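Local coordinates for putative periplasmic protein (Salmonella enterica, PDB 3OE3) that inhibits C-type lysozyme in the bacterial periplasm, and so probably helps protect the cell wall against lysozymes of the host, at the interface of chains A and B. Numbering follows the deposited sequence. Chains: chain A/B, Putative periplasmic protein.

The interface of chains A and B. Residues chain A 5, 7, 21, 33; chain B 21, 33, 40, 42.
B:Ile33, B:Pro42 and A:Ile21 form the apolar core of this patch, where the outer faces of two beta-barrels of the MliC family meet. B:Ile33, on strand 30-36, points its CD1 methyl into the sheet of chain A. There it meets its own counterpart tip to tip, CD1 of B:Ile33 lying 3.7 Å from CD1 of A:Ile33, and the same methyl packs against the branch methyl CG2 of A:Ile21, whose side chain runs past in the opposite direction. In B:Ile33, CG1 lies anti to the carbonyl carbon and the chain then extends (chi2 163°), which carries CD1 to the two isoleucines. A:Ile5, from strand 5-12, adds its CD1 against the flank of B:Ile33, and this methyl also comes in at the CB edge of the B:Pro42 ring, 3.8 Å from CB. CD1 of A:Ile21 comes obliquely over the ring face, 3.8 Å from CG of B:Pro42, so the proline is met at an edge by one strand of chain A and on a face by another. Beside A:Ile21, selenomethionine B:Met40 runs in the opposite direction. Its selenium lies beside CG2 of A:Ile33, and the bend about the CG-SE bond turns the CE methyl to 3.9 Å from CG1 of A:Ile21; CE also lies 3.3 Å from the backbone O of A:Ile33. A polar link borders this greasy surface: the extended chain of A:Lys7 donates from its terminal amino group, NZ, to the backbone O of B:Met40. The whole interface is two-fold symmetric, so the contacts recur with the chains exchanged, though the two Ile33 tips are turned differently; the structure alone does not show that the pair forms in the periplasm. NZ of A:Lys7 stands 2.8 Å from O of B:Met40, tilted 17° from the carbonyl plane, with a C=O...N angle of 150°.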
ATOM      1  N   ILE A   5      -2.347  -9.391  -4.841  1.00 14.12           N
ATOM      2  CA  ILE A   5      -2.494  -8.384  -3.798  1.00 13.03           C
ATOM      3  C   ILE A   5      -3.865  -8.488  -3.136  1.00 12.30           C
ATOM      4  O   ILE A   5      -4.861  -8.804  -3.788  1.00 17.98           O
ATOM      5  CB  ILE A   5      -2.261  -6.982  -4.398  1.00 16.89           C
ATOM      6  CG1 ILE A   5      -2.153  -5.927  -3.312  1.00 18.08           C
ATOM      7  CG2 ILE A   5      -3.347  -6.659  -5.395  1.00 23.31           C
ATOM      8  CD1 ILE A   5      -1.553  -4.626  -3.844  1.00 21.15           C
ATOM      9  N   LYS A   7      -6.379  -7.110   0.624  1.00 14.71           N
ATOM     10  CA  LYS A   7      -6.502  -6.176   1.741  1.00 12.13           C
ATOM     11  C   LYS A   7      -7.181  -6.802   2.964  1.00 15.18           C
ATOM     12  O   LYS A   7      -8.218  -7.448   2.836  1.00 18.94           O
ATOM     13  CB  LYS A   7      -7.291  -4.943   1.302  1.00 14.96           C
ATOM     14  CG  LYS A   7      -7.556  -3.957   2.433  1.00 17.88           C
ATOM     15  CD  LYS A   7      -8.098  -2.661   1.887  1.00 17.15           C
ATOM     16  CE  LYS A   7      -8.294  -1.657   2.993  1.00 20.66           C
ATOM     17  NZ  LYS A   7      -8.858  -0.371   2.477  1.00 17.08           N
ATOM     18  N   ILE A  21      -2.170  -4.243   3.626  1.00 10.16           N
ATOM     19  CA  ILE A  21      -2.205  -4.790   2.282  1.00 11.51           C
ATOM     20  C   ILE A  21      -1.155  -5.875   2.206  1.00 11.43           C
ATOM     21  O   ILE A  21       0.015  -5.641   2.522  1.00 14.31           O
ATOM     22  CB  ILE A  21      -1.890  -3.732   1.207  1.00 14.72           C
ATOM     23  CG1 ILE A  21      -2.801  -2.504   1.365  1.00 19.15           C
ATOM     24  CG2 ILE A  21      -1.989  -4.364  -0.179  1.00 14.44           C
ATOM     25  CD1 ILE A  21      -4.294  -2.797   1.317  1.00 18.73           C
ATOM     26  N   ILE A  33       2.007  -4.111   3.576  1.00 12.29           N
ATOM     27  CA  ILE A  33       2.114  -2.654   3.647  1.00 12.18           C
ATOM     28  C   ILE A  33       1.143  -2.124   4.690  1.00 13.13           C
ATOM     29  O   ILE A  33      -0.043  -2.451   4.676  1.00 13.61           O
ATOM     30  CB  ILE A  33       1.808  -1.974   2.305  1.00 13.35           C
ATOM     31  CG1 ILE A  33       2.675  -2.557   1.176  1.00 19.43           C
ATOM     32  CG2 ILE A  33       2.037  -0.464   2.441  1.00 11.22           C
ATOM     33  CD1 ILE A  33       2.162  -3.866   0.585  1.00 25.05           C
TER
ATOM     34  N   ILE B  21       2.720   3.415  -3.614  1.00  9.79           N
ATOM     35  CA  ILE B  21       3.554   2.221  -3.527  1.00 12.13           C
ATOM     36  C   ILE B  21       3.341   1.440  -4.815  1.00 13.22           C
ATOM     37  O   ILE B  21       2.211   1.092  -5.149  1.00 14.60           O
ATOM     38  CB  ILE B  21       3.174   1.321  -2.331  1.00 14.34           C
ATOM     39  CG1 ILE B  21       3.273   2.072  -1.007  1.00 18.32           C
ATOM     40  CG2 ILE B  21       4.068   0.099  -2.301  1.00 15.57           C
ATOM     41  CD1 ILE B  21       4.649   2.545  -0.653  1.00 19.86           C
ATOM     42  N   ILE B  33      -0.541   0.965  -4.895  1.00 12.31           N
ATOM     43  CA  ILE B  33      -1.361   1.217  -3.722  1.00 10.14           C
ATOM     44  C   ILE B  33      -1.312   2.700  -3.417  1.00  9.62           C
ATOM     45  O   ILE B  33      -0.240   3.295  -3.371  1.00 11.86           O
ATOM     46  CB  ILE B  33      -0.873   0.469  -2.467  1.00 11.30           C
ATOM     47  CG1 ILE B  33      -0.677  -1.024  -2.745  1.00 14.25           C
ATOM     48  CG2 ILE B  33      -1.884   0.647  -1.326  1.00 12.45           C
ATOM     49  CD1 ILE B  33       0.171  -1.690  -1.687  1.00 24.76           C
HETATM   50  N   MSE B  40      -6.107   2.535   2.549  1.00 15.52           N
HETATM   51  CA  MSE B  40      -5.256   2.085   1.467  1.00 15.28           C
HETATM   52  C   MSE B  40      -6.085   1.358   0.401  1.00 13.79           C
HETATM   53  O   MSE B  40      -6.929   0.512   0.721  1.00 16.45           O
HETATM   54  CB  MSE B  40      -4.169   1.176   2.019  1.00 15.10           C
HETATM   55  CG  MSE B  40      -3.082   1.937   2.756  1.00 11.80           C
HETATM   56 SE   MSE B  40      -1.604   0.768   3.312  1.00 19.70          SE
HETATM   57  CE  MSE B  40      -2.590  -0.309   4.592  1.00 14.11           C
ATOM     58  N   PRO B  42      -5.725  -0.869  -2.944  1.00 13.34           N
ATOM     59  CA  PRO B  42      -4.913  -1.634  -3.900  1.00 16.69           C
ATOM     60  C   PRO B  42      -5.482  -1.512  -5.308  1.00 13.95           C
ATOM     61  O   PRO B  42      -6.702  -1.524  -5.479  1.00 13.44           O
ATOM     62  CB  PRO B  42      -5.044  -3.081  -3.414  1.00 18.07           C
ATOM     63  CG  PRO B  42      -5.830  -3.060  -2.163  1.00 18.83           C
ATOM     64  CD  PRO B  42      -6.450  -1.721  -1.986  1.00 14.34           C
TER